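Local atomic coordinates of variant surface glycoprotein MITat 1.13 (Trypanosoma brucei, PDB entry 6Z8H), a protein that probably forms the dense surface coat of the parasite and, through antigenic switching among many such proteins, probably lets it evade the host immune response. Residues A[69-74]-A[347-352]; A[43-48]-A[110-115]; A[298-303]-A[319-324]; A[60-65]-A[96-101]; A[138-141]-A[146-149]. All blocks are in the same frame, centred on the assembly; numbering follows the deposited sequence.

Contact 1: A[69-74]-A[347-352]; sequences LVTAAL and TRIPKA
T71 and A72 present one side of their helix to T347 and I349, and each helix residue has its own partner. The methyl of T71, CG2, stands anti to the backbone N (chi1 -54° for OG1) and reaches I349 CG2 at 4.0 Å; the two side chains cross at about a right angle. I349 holds CG1 between its backbone N and carbonyl carbon (chi1 56°), which leaves the CG2 branch as the one that meets the threonine. T71 OG1, on the other branch, is hydrogen-bonded to S67 O one turn back in the same helix. This is where the end of the long helix 34-75, one arm of the helical hairpin of the VSG fold, meets the short strand 348-351, whose antiparallel partner is 358-361. At the next residue, A72 CB packs 4.0 Å from T347 OG1. That is van der Waals contact with an oxygen already occupied: the hydroxyl is hydrogen-bonded to I344 O and D343 O, near the end of helix 336-345. A72 also touches I344 and I362, while W371 and I375 of helix 368-383 close on T71.

Contact 2: A[43-48]-A[110-115]; sequences KRLDLY and QAAISK
L45 carries the whole contact from its helix, meeting A112 and I113 with its two terminal methyls. Its CB points toward the other helix but comes close to nothing there. CG, turned anti to the backbone N (chi1 179°), brings the branch point to 4.7 Å from I113 CG1, still short of firm packing. The tip does the work. CD1 sits 4.1 Å from I113 CG1 and equally 4.1 Å from I113 N, so it rests on the helix backbone as well as on a side chain. The same methyl also touches A112, with its CB at 4.3 Å. CD2 takes the other side of the fork, 4.2 Å from I113 CA. The L45 and I113 side chains meet at about a right angle, and no hydrogen bond joins the two segments; the contact is apolar packing of the leucine methyls against side chain and backbone. One turn along from L45, the Y48 ring has L45 O at its edge, in plane, and its OH is hydrogen-bonded to E182 and R272, while R44 makes a salt bridge to E182. I113 also packs on I113 of the second subunit, which places this layer of the hairpin in the dimer interface. K115 touches an N-acetylglucosamine of an attached glycan. The contact thus joins helices 34-75 and 78-129, the two arms of the hairpin, with helix 260-273 alongside both: L268 touches R44 and Y48, I271 touches Y48, and V263 lies against K115.

Contact 3: A[298-303]-A[319-324]; sequences LMVIKA and DEVNNA
No ring or other planar side chain touches across the patch where V300 and I301 meet V321 and A324. The peptide of V321 gives its carbonyl oxygen to the contact, V300 CG1 lying 4.1 Å from V321 O. Of the flat side chains in segment 319-324, the N323 amide turns back on its own helix: its ND2 donates to D319 O at 2.8 Å in a fairly straight bond (167°), with that oxygen practically in the amide plane. D319 O, which also accepts from N323 N, receives ND2 from above its carbonyl plane. The side chains that meet across the contact are all aliphatic. V300 CG1, anti to its backbone N (chi1 168°), is the methyl directed at helix 318-329, where A324 CB is 3.8 Å away. The I301 CB points to the side of the other helix, but its CG1 and CD1 reach V321: CG1 comes to 3.7 Å from V321 CG2, and CD1 lies beside the same methyl. V321 thus divides its branches, CG2 to the isoleucine and CG1 to the valine. The helix segments are nearly perpendicular (85°), with their axes 9.8 Å apart, so only a few residues around the crossing can meet. Helix 294-304 rests on helix 78-129 through M299 and V300, which touch P86, and the second subunit packs on M299 and K302. I301 is further enclosed by K307, A310 and A316. With no bond of fixed direction between the helices, the fit probably rests on the shape of the branched side chains and on burial of their methyl and methylene groups.

Contact 4: A[60-65]-A[96-101]; sequences RENSEA and DICRRE
N62 and S63 face C98 and R99 across the long antiparallel helical hairpin of the VSG fold, helix 34-75 against helix 78-129. Two kinds of interaction divide the contact. The first is van der Waals packing of an amide on sulfur: N62 ND2 lies 3.9 Å from C98 SG. Both groups are tied down elsewhere. The amide spans the backbone of the loop beside it, with OD1 accepting from I284 N and ND2 donating to S282 O, while C98 forms a disulfide with C280 of that same region. The loop is therefore fastened to one hairpin helix by a covalent bond and to the other by hydrogen bonds, and the two fastenings touch each other. The second kind is polar. R99 NH2 donates to S63 OG at 2.8 Å, bent to 146° at the hydrogen. An R99 chain extended from CG to NE carries the guanidinium across the gap between the helices. S63 OG also bonds E59 O one turn earlier, and R99 NE makes a salt bridge with E59, so the guanidinium grips two successive turns of helix 34-75. That carboxylate probably also eases the closeness of the R99 NH2 groups of the two subunits, a pair of like charges at the dimer interface. Within its own helix, R100 NE makes a salt bridge with D96 OD2. Between the two helices, S63 OG sits near the edge of the R99 guanidinium but 22° out of its plane.

Contact 5: A[138-141]-A[146-149]; sequences IEFG and RLTK
This is a small apolar cluster of I138, F140 and L147 inside a beta hairpin, at the turn where strand 135-139 gives way to a loop that leads back to strand 152-155. The hairpin belongs to the antiparallel five-stranded sheet at the end of the molecule far from the helix 34-75 to 78-129 turn. L147 brings the two sides together: its CG, anti to the backbone N (chi1 -168°), swings CD1 to 4.1 Å from I138 CG2, the two side chains crossing at about a right angle. The same CD1 is 4.4 Å from F140 CE1, an oblique approach to the ring. I138 serves both neighbours, since its CG2 also stands 3.7 Å above the plane of the F140 ring, over its centre. F152 of the returning strand touches I138 and L147. K151 NZ is hydrogen-bonded to both F140 O and R146 O and so ties the two sides of the loop together. L147 also packs on L222 of the second subunit, and K149 reaches N240, I249 and H250 of that chain. R146 O lies at the edge of the F140 ring, in its plane, 4.0 Å from F140 CD1.

In the fold
Contacts 2 and 4 hold the same two elements, helices 34-75 and 78-129, the centres of the two contacts lying about 23 Å apart, yet differ in chemistry: contact 2 is apolar, contact 4 polar and backed by a disulfide. Contact 1 uses the last turns of helix 34-75 and joins them to a strand. Contact 3, about 25 Å from contact 1 between centres, is again aliphatic but joins two short helices at a steep crossing. Contact 5 stands apart at the opposite end, about 90 Å from contact 1 between centres, in sheet and loop. Contacts 1 to 4 have no exposed residue among those that touch, whereas contact 5 includes exposed R146; all five lie beside the second subunit.

Contact 1: A[69-74]-A[347-352]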
# COMPACT_ATOMS: atom_id res chain seq x y z
N LEU A 69 21.32 19.42 14.06
CA LEU A 69 22.26 20.43 13.57
C LEU A 69 21.80 21.82 13.97
O LEU A 69 22.60 22.65 14.41
CB LEU A 69 22.43 20.35 12.06
CG LEU A 69 23.23 19.18 11.48
CD1 LEU A 69 23.14 19.17 9.98
CD2 LEU A 69 24.67 19.32 11.94
N VAL A 70 20.51 22.13 13.77
CA VAL A 70 20.03 23.47 14.10
C VAL A 70 20.18 23.73 15.59
O VAL A 70 20.66 24.79 16.02
CB VAL A 70 18.58 23.67 13.63
CG1 VAL A 70 18.03 24.99 14.13
CG2 VAL A 70 18.51 23.59 12.13
N THR A 71 19.76 22.76 16.40
CA THR A 71 19.82 22.92 17.85
C THR A 71 21.25 23.08 18.32
O THR A 71 21.56 23.98 19.10
CB THR A 71 19.16 21.72 18.52
OG1 THR A 71 17.82 21.52 18.02
CG2 THR A 71 19.13 21.87 20.02
N ALA A 72 22.15 22.24 17.83
CA ALA A 72 23.55 22.35 18.21
C ALA A 72 24.17 23.65 17.73
O ALA A 72 24.99 24.25 18.43
CB ALA A 72 24.31 21.14 17.65
N ALA A 73 23.85 24.07 16.50
CA ALA A 73 24.40 25.31 15.98
C ALA A 73 24.02 26.48 16.86
O ALA A 73 24.81 27.40 17.01
CB ALA A 73 23.90 25.54 14.57
N LEU A 74 22.86 26.45 17.49
CA LEU A 74 22.45 27.56 18.35
C LEU A 74 23.13 27.49 19.70
O LEU A 74 23.53 28.52 20.25
CB LEU A 74 20.94 27.49 18.56
CG LEU A 74 20.17 28.79 18.64
CD1 LEU A 74 20.09 29.34 17.20
CD2 LEU A 74 18.80 28.56 19.23
N THR A 347 26.57 18.25 22.69
CA THR A 347 26.29 19.65 22.97
C THR A 347 25.23 19.77 24.06
O THR A 347 24.17 19.15 23.97
CB THR A 347 25.80 20.34 21.70
OG1 THR A 347 26.78 20.21 20.66
CG2 THR A 347 25.57 21.81 21.95
N ARG A 348 25.52 20.55 25.10
CA ARG A 348 24.60 20.73 26.21
C ARG A 348 23.58 21.81 25.86
O ARG A 348 23.91 22.83 25.25
CB ARG A 348 25.38 21.09 27.48
CG ARG A 348 26.36 20.00 27.90
CD ARG A 348 26.94 20.25 29.30
NE ARG A 348 25.92 20.11 30.34
CZ ARG A 348 25.51 18.94 30.84
NH1 ARG A 348 26.03 17.80 30.41
NH2 ARG A 348 24.57 18.91 31.77
N ILE A 349 22.33 21.55 26.22
CA ILE A 349 21.19 22.40 25.88
C ILE A 349 20.28 22.50 27.08
O ILE A 349 20.34 21.66 27.99
CB ILE A 349 20.40 21.85 24.68
CG1 ILE A 349 19.93 20.41 24.94
CG2 ILE A 349 21.26 21.90 23.41
CD1 ILE A 349 18.94 19.89 23.91
N PRO A 350 19.43 23.53 27.12
CA PRO A 350 18.49 23.66 28.25
C PRO A 350 17.46 22.55 28.28
O PRO A 350 17.01 22.07 27.24
CB PRO A 350 17.81 25.02 28.01
CG PRO A 350 18.62 25.70 26.99
CD PRO A 350 19.36 24.66 26.19
N LYS A 351 17.03 22.19 29.50
CA LYS A 351 16.00 21.19 29.76
C LYS A 351 15.01 21.73 30.78
O LYS A 351 15.41 22.26 31.83
CB LYS A 351 16.65 19.92 30.33
CG LYS A 351 15.68 18.81 30.65
CD LYS A 351 16.37 17.58 31.25
CE LYS A 351 16.63 17.72 32.74
NZ LYS A 351 17.00 16.40 33.34
N ALA A 352 13.72 21.57 30.50
CA ALA A 352 12.69 21.97 31.46
C ALA A 352 12.74 21.09 32.71
O ALA A 352 13.09 19.91 32.65
CB ALA A 352 11.31 21.86 30.80

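Contact 2: A[43-48]-A[110-115]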
# COMPACT_ATOMS: atom_id res chain seq x y z
N LYS A 43 7.71 -10.75 -5.48
CA LYS A 43 9.14 -10.50 -5.31
C LYS A 43 9.58 -9.27 -6.08
O LYS A 43 10.42 -8.49 -5.60
CB LYS A 43 9.94 -11.73 -5.76
CG LYS A 43 10.14 -12.76 -4.66
CD LYS A 43 10.91 -13.99 -5.14
CE LYS A 43 10.53 -15.19 -4.28
NZ LYS A 43 11.57 -16.27 -4.26
N ARG A 44 9.05 -9.07 -7.28
CA ARG A 44 9.35 -7.86 -8.04
C ARG A 44 8.79 -6.62 -7.34
O ARG A 44 9.46 -5.57 -7.27
CB ARG A 44 8.80 -7.97 -9.44
CG ARG A 44 9.46 -9.04 -10.29
CD ARG A 44 8.80 -9.08 -11.64
NE ARG A 44 9.01 -7.84 -12.39
CZ ARG A 44 8.20 -7.40 -13.35
NH1 ARG A 44 7.11 -8.09 -13.68
NH2 ARG A 44 8.47 -6.28 -14.00
N LEU A 45 7.58 -6.72 -6.81
CA LEU A 45 7.03 -5.61 -6.04
C LEU A 45 7.93 -5.26 -4.87
O LEU A 45 8.17 -4.07 -4.57
CB LEU A 45 5.66 -5.98 -5.51
CG LEU A 45 4.97 -4.90 -4.66
CD1 LEU A 45 4.79 -3.61 -5.47
CD2 LEU A 45 3.65 -5.38 -4.14
N ASP A 46 8.40 -6.28 -4.15
CA ASP A 46 9.25 -6.07 -2.99
C ASP A 46 10.53 -5.31 -3.33
O ASP A 46 11.03 -4.55 -2.48
CB ASP A 46 9.60 -7.41 -2.34
CG ASP A 46 10.23 -7.23 -0.96
OD1 ASP A 46 9.49 -6.91 -0.00
OD2 ASP A 46 11.47 -7.38 -0.84
N LEU A 47 11.03 -5.41 -4.57
CA LEU A 47 12.20 -4.61 -4.94
C LEU A 47 11.92 -3.12 -4.76
O LEU A 47 12.78 -2.34 -4.30
CB LEU A 47 12.58 -4.84 -6.39
CG LEU A 47 12.87 -6.27 -6.82
CD1 LEU A 47 13.14 -6.30 -8.31
CD2 LEU A 47 14.03 -6.83 -6.04
N TYR A 48 10.72 -2.69 -5.17
CA TYR A 48 10.36 -1.28 -5.12
C TYR A 48 9.90 -0.88 -3.73
O TYR A 48 10.25 0.20 -3.26
CB TYR A 48 9.27 -0.97 -6.15
CG TYR A 48 9.64 -1.34 -7.57
CD1 TYR A 48 9.40 -2.62 -8.06
CD2 TYR A 48 10.19 -0.41 -8.44
CE1 TYR A 48 9.72 -2.96 -9.34
CE2 TYR A 48 10.54 -0.76 -9.73
CZ TYR A 48 10.29 -2.04 -10.18
OH TYR A 48 10.60 -2.42 -11.48
N GLN A 110 2.18 3.30 -4.57
CA GLN A 110 0.83 2.93 -4.16
C GLN A 110 0.07 2.30 -5.31
O GLN A 110 -0.62 1.29 -5.13
CB GLN A 110 0.07 4.14 -3.64
CG GLN A 110 0.51 4.67 -2.26
CD GLN A 110 -0.03 6.04 -1.94
OE1 GLN A 110 -0.46 6.80 -2.83
NE2 GLN A 110 0.01 6.39 -0.66
N ALA A 111 0.18 2.87 -6.52
CA ALA A 111 -0.53 2.31 -7.67
C ALA A 111 -0.04 0.91 -8.00
O ALA A 111 -0.84 0.04 -8.38
CB ALA A 111 -0.37 3.26 -8.87
N ALA A 112 1.27 0.66 -7.84
CA ALA A 112 1.82 -0.66 -8.13
C ALA A 112 1.39 -1.68 -7.08
O ALA A 112 1.04 -2.82 -7.41
CB ALA A 112 3.34 -0.57 -8.21
N ILE A 113 1.39 -1.29 -5.81
CA ILE A 113 0.94 -2.20 -4.76
C ILE A 113 -0.49 -2.65 -5.03
O ILE A 113 -0.82 -3.84 -4.98
CB ILE A 113 1.02 -1.54 -3.37
CG1 ILE A 113 2.49 -1.34 -2.97
CG2 ILE A 113 0.22 -2.37 -2.36
CD1 ILE A 113 2.65 -0.41 -1.77
N SER A 114 -1.37 -1.70 -5.36
CA SER A 114 -2.77 -2.07 -5.52
C SER A 114 -2.95 -2.97 -6.74
O SER A 114 -3.73 -3.93 -6.69
CB SER A 114 -3.64 -0.84 -5.64
OG SER A 114 -3.48 -0.19 -6.87
N LYS A 115 -2.25 -2.68 -7.84
CA LYS A 115 -2.43 -3.45 -9.07
C LYS A 115 -1.79 -4.83 -8.96
O LYS A 115 -2.38 -5.82 -9.41
CB LYS A 115 -1.90 -2.62 -10.23
CG LYS A 115 -2.83 -1.48 -10.60
CD LYS A 115 -2.19 -0.48 -11.53
CE LYS A 115 -3.18 0.58 -12.01
NZ LYS A 115 -2.68 1.25 -13.23

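Contact 3: A[298-303]-A[319-324]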
# COMPACT_ATOMS: atom_id res chain seq x y z
N LEU A 298 31.41 26.90 0.49
CA LEU A 298 31.35 28.34 0.76
C LEU A 298 31.32 28.65 2.25
O LEU A 298 31.97 29.60 2.69
CB LEU A 298 30.17 28.97 0.04
CG LEU A 298 29.91 30.45 0.29
CD1 LEU A 298 31.14 31.25 -0.14
CD2 LEU A 298 28.67 30.87 -0.45
N MET A 299 30.47 27.98 3.02
CA MET A 299 30.43 28.22 4.46
C MET A 299 31.70 27.77 5.18
O MET A 299 32.02 28.33 6.23
CB MET A 299 29.13 27.65 5.05
CG MET A 299 28.86 28.00 6.49
SD MET A 299 28.88 29.77 6.86
CE MET A 299 27.41 30.37 6.04
N VAL A 300 32.46 26.81 4.64
CA VAL A 300 33.80 26.59 5.17
C VAL A 300 34.63 27.87 5.08
O VAL A 300 35.32 28.25 6.04
CB VAL A 300 34.49 25.41 4.45
CG1 VAL A 300 35.95 25.40 4.82
CG2 VAL A 300 33.82 24.10 4.83
N ILE A 301 34.57 28.56 3.94
CA ILE A 301 35.31 29.81 3.77
C ILE A 301 34.80 30.86 4.74
O ILE A 301 35.57 31.57 5.40
CB ILE A 301 35.19 30.28 2.32
CG1 ILE A 301 35.79 29.24 1.36
CG2 ILE A 301 35.90 31.64 2.15
CD1 ILE A 301 35.60 29.56 -0.10
N LYS A 302 33.48 31.00 4.82
CA LYS A 302 32.91 32.07 5.62
C LYS A 302 33.18 31.86 7.11
O LYS A 302 33.50 32.81 7.83
CB LYS A 302 31.39 32.15 5.37
CG LYS A 302 31.00 32.64 3.97
CD LYS A 302 29.62 32.26 3.54
CE LYS A 302 28.59 33.19 3.92
NZ LYS A 302 28.83 34.60 3.48
N ALA A 303 33.01 30.63 7.59
CA ALA A 303 33.00 30.33 9.01
C ALA A 303 34.32 29.81 9.53
O ALA A 303 34.62 30.00 10.71
CB ALA A 303 31.89 29.31 9.33
N ASP A 319 43.62 25.06 -1.44
CA ASP A 319 44.42 24.44 -0.39
C ASP A 319 43.85 24.87 0.95
O ASP A 319 43.70 24.02 1.72
CB ASP A 319 45.89 24.82 -0.49
CG ASP A 319 46.66 23.84 -1.34
OD1 ASP A 319 47.89 24.01 -1.41
OD2 ASP A 319 46.02 22.94 -1.90
N GLU A 320 43.67 26.14 1.26
CA GLU A 320 43.22 26.59 2.57
C GLU A 320 41.87 25.99 2.90
O GLU A 320 41.62 25.60 4.04
CB GLU A 320 43.17 28.12 2.65
CG GLU A 320 44.53 28.78 2.83
CD GLU A 320 45.08 28.62 4.24
OE1 GLU A 320 44.47 29.16 5.19
OE2 GLU A 320 46.13 27.94 4.40
N VAL A 321 40.99 25.88 1.90
CA VAL A 321 39.69 25.24 2.09
C VAL A 321 39.88 23.78 2.50
O VAL A 321 39.23 23.29 3.43
CB VAL A 321 38.84 25.36 0.82
CG1 VAL A 321 37.58 24.52 0.92
CG2 VAL A 321 38.50 26.82 0.55
N ASN A 322 40.77 23.06 1.82
CA ASN A 322 40.96 21.66 2.16
C ASN A 322 41.56 21.50 3.55
O ASN A 322 41.18 20.59 4.29
CB ASN A 322 41.84 20.99 1.12
CG ASN A 322 41.09 20.70 -0.16
OD1 ASN A 322 39.97 20.17 -0.13
ND2 ASN A 322 41.70 21.03 -1.30
N ASN A 323 42.52 22.36 3.92
CA ASN A 323 43.08 22.29 5.26
C ASN A 323 42.03 22.59 6.33
O ASN A 323 42.05 22.00 7.41
CB ASN A 323 44.29 23.22 5.37
CG ASN A 323 45.50 22.64 4.70
OD1 ASN A 323 46.33 22.01 5.35
ND2 ASN A 323 45.60 22.82 3.39
N ALA A 324 41.14 23.54 6.05
CA ALA A 324 40.06 23.82 6.99
C ALA A 324 39.11 22.63 7.14
O ALA A 324 38.72 22.27 8.25
CB ALA A 324 39.29 25.06 6.53

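Contact 4: A[60-65]-A[96-101]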
# COMPACT_ATOMS: atom_id res chain seq x y z
N ARG A 60 13.35 9.85 7.97
CA ARG A 60 13.25 9.99 9.42
C ARG A 60 14.60 10.35 10.02
O ARG A 60 14.69 11.25 10.86
CB ARG A 60 12.70 8.72 10.07
CG ARG A 60 12.78 8.70 11.59
CD ARG A 60 12.32 7.39 12.22
NE ARG A 60 13.33 6.34 12.14
CZ ARG A 60 13.18 5.20 11.46
NH1 ARG A 60 12.06 4.93 10.81
NH2 ARG A 60 14.17 4.31 11.45
N GLU A 61 15.66 9.68 9.57
CA GLU A 61 17.00 9.96 10.06
C GLU A 61 17.47 11.33 9.63
O GLU A 61 18.10 12.03 10.41
CB GLU A 61 18.00 8.90 9.58
CG GLU A 61 17.82 7.54 10.20
CD GLU A 61 18.90 6.56 9.78
OE1 GLU A 61 19.88 6.97 9.12
OE2 GLU A 61 18.75 5.38 10.10
N ASN A 62 17.16 11.74 8.40
CA ASN A 62 17.56 13.06 7.93
C ASN A 62 16.81 14.17 8.67
O ASN A 62 17.40 15.21 9.00
CB ASN A 62 17.35 13.19 6.42
CG ASN A 62 18.42 12.47 5.60
OD1 ASN A 62 19.54 12.29 6.06
ND2 ASN A 62 18.05 12.04 4.37
N SER A 63 15.51 14.00 8.93
CA SER A 63 14.80 15.00 9.71
C SER A 63 15.41 15.14 11.10
O SER A 63 15.62 16.27 11.56
CB SER A 63 13.34 14.60 9.87
OG SER A 63 12.65 14.69 8.65
N GLU A 64 15.74 14.02 11.75
CA GLU A 64 16.37 14.07 13.06
C GLU A 64 17.75 14.74 12.99
O GLU A 64 18.10 15.57 13.84
CB GLU A 64 16.53 12.67 13.64
CG GLU A 64 17.17 12.61 15.00
CD GLU A 64 17.18 11.22 15.60
OE1 GLU A 64 16.09 10.72 15.96
OE2 GLU A 64 18.27 10.62 15.70
N ALA A 65 18.53 14.40 11.96
CA ALA A 65 19.86 14.98 11.85
C ALA A 65 19.78 16.48 11.68
O ALA A 65 20.58 17.22 12.28
CB ALA A 65 20.61 14.35 10.68
N ASP A 96 15.37 18.31 1.88
CA ASP A 96 14.32 18.74 0.97
C ASP A 96 14.23 17.82 -0.24
O ASP A 96 13.14 17.43 -0.66
CB ASP A 96 14.53 20.20 0.56
CG ASP A 96 13.28 20.81 -0.04
OD1 ASP A 96 12.28 20.98 0.69
OD2 ASP A 96 13.30 21.17 -1.22
N ILE A 97 15.38 17.47 -0.82
CA ILE A 97 15.39 16.59 -1.99
C ILE A 97 14.85 15.21 -1.60
O ILE A 97 14.05 14.60 -2.33
CB ILE A 97 16.80 16.52 -2.61
CG1 ILE A 97 17.12 17.81 -3.36
CG2 ILE A 97 16.87 15.27 -3.54
CD1 ILE A 97 18.60 18.07 -3.48
N CYS A 98 15.29 14.72 -0.44
CA CYS A 98 14.83 13.44 0.08
C CYS A 98 13.31 13.40 0.17
O CYS A 98 12.66 12.47 -0.32
CB CYS A 98 15.48 13.25 1.45
SG CYS A 98 14.64 12.06 2.51
N ARG A 99 12.73 14.44 0.76
CA ARG A 99 11.28 14.47 0.92
C ARG A 99 10.57 14.60 -0.42
O ARG A 99 9.55 13.95 -0.63
CB ARG A 99 10.92 15.65 1.82
CG ARG A 99 11.27 15.42 3.24
CD ARG A 99 11.10 16.72 4.01
NE ARG A 99 11.26 16.44 5.43
CZ ARG A 99 11.34 17.40 6.36
NH1 ARG A 99 11.32 18.69 6.02
NH2 ARG A 99 11.49 17.07 7.64
N ARG A 100 11.12 15.37 -1.35
CA ARG A 100 10.46 15.53 -2.64
C ARG A 100 10.51 14.25 -3.45
O ARG A 100 9.54 13.90 -4.14
CB ARG A 100 11.10 16.68 -3.42
CG ARG A 100 10.76 17.99 -2.79
CD ARG A 100 11.26 19.22 -3.56
NE ARG A 100 10.83 20.46 -2.93
CZ ARG A 100 9.73 21.14 -3.26
NH1 ARG A 100 8.95 20.70 -4.23
NH2 ARG A 100 9.43 22.26 -2.61
N GLU A 101 11.63 13.54 -3.37
CA GLU A 101 11.74 12.26 -4.04
C GLU A 101 10.70 11.28 -3.51
O GLU A 101 10.11 10.50 -4.28
CB GLU A 101 13.16 11.71 -3.86
CG GLU A 101 14.17 12.40 -4.79
CD GLU A 101 15.61 11.90 -4.61
OE1 GLU A 101 15.91 11.15 -3.65
OE2 GLU A 101 16.45 12.30 -5.44

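Contact 5: A[138-141]-A[146-149]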
# COMPACT_ATOMS: atom_id res chain seq x y z
N ILE A 138 -20.77 -41.34 -15.44
CA ILE A 138 -21.89 -42.27 -15.41
C ILE A 138 -21.41 -43.65 -15.81
O ILE A 138 -20.76 -43.82 -16.84
CB ILE A 138 -23.00 -41.79 -16.36
CG1 ILE A 138 -23.58 -40.46 -15.89
CG2 ILE A 138 -24.08 -42.90 -16.50
CD1 ILE A 138 -24.40 -39.75 -16.94
N GLU A 139 -21.74 -44.65 -14.98
CA GLU A 139 -21.58 -46.06 -15.32
C GLU A 139 -22.97 -46.67 -15.31
O GLU A 139 -23.59 -46.79 -14.25
CB GLU A 139 -20.67 -46.75 -14.32
CG GLU A 139 -19.36 -46.03 -14.05
CD GLU A 139 -18.60 -46.70 -12.92
OE1 GLU A 139 -19.15 -47.65 -12.33
OE2 GLU A 139 -17.46 -46.27 -12.64
N PHE A 140 -23.47 -47.03 -16.48
CA PHE A 140 -24.86 -47.46 -16.57
C PHE A 140 -25.17 -48.77 -15.85
O PHE A 140 -26.35 -49.04 -15.60
CB PHE A 140 -25.27 -47.50 -18.03
CG PHE A 140 -25.66 -46.15 -18.58
CD1 PHE A 140 -26.87 -45.57 -18.23
CD2 PHE A 140 -24.81 -45.46 -19.42
CE1 PHE A 140 -27.24 -44.34 -18.73
CE2 PHE A 140 -25.16 -44.23 -19.92
CZ PHE A 140 -26.38 -43.67 -19.58
N GLY A 141 -24.16 -49.53 -15.42
CA GLY A 141 -24.36 -50.61 -14.47
C GLY A 141 -24.39 -52.02 -15.06
O GLY A 141 -24.10 -52.97 -14.33
N ARG A 146 -31.61 -47.10 -17.56
CA ARG A 146 -32.23 -46.19 -16.61
C ARG A 146 -31.15 -45.43 -15.82
O ARG A 146 -29.98 -45.84 -15.75
CB ARG A 146 -33.20 -46.92 -15.69
CG ARG A 146 -34.36 -47.56 -16.46
CD ARG A 146 -35.46 -48.08 -15.52
NE ARG A 146 -36.69 -48.46 -16.22
CZ ARG A 146 -37.71 -49.05 -15.62
NH1 ARG A 146 -37.66 -49.30 -14.32
NH2 ARG A 146 -38.79 -49.40 -16.33
N LEU A 147 -31.54 -44.31 -15.23
CA LEU A 147 -30.56 -43.43 -14.58
C LEU A 147 -31.12 -42.91 -13.27
O LEU A 147 -32.24 -42.38 -13.24
CB LEU A 147 -30.19 -42.27 -15.52
CG LEU A 147 -28.98 -41.40 -15.14
CD1 LEU A 147 -27.79 -42.26 -14.89
CD2 LEU A 147 -28.73 -40.43 -16.27
N THR A 148 -30.34 -43.07 -12.21
CA THR A 148 -30.52 -42.33 -10.97
C THR A 148 -29.14 -41.88 -10.52
O THR A 148 -28.12 -42.22 -11.12
CB THR A 148 -31.17 -43.14 -9.84
OG1 THR A 148 -30.21 -44.06 -9.29
CG2 THR A 148 -32.43 -43.86 -10.31
N LYS A 149 -29.12 -41.15 -9.41
CA LYS A 149 -27.85 -40.66 -8.90
C LYS A 149 -26.85 -41.78 -8.63
O LYS A 149 -25.64 -41.56 -8.71
CB LYS A 149 -28.07 -39.83 -7.63
CG LYS A 149 -26.81 -39.49 -6.81
CD LYS A 149 -25.97 -38.44 -7.44
CE LYS A 149 -24.71 -38.16 -6.62
NZ LYS A 149 -24.99 -37.67 -5.24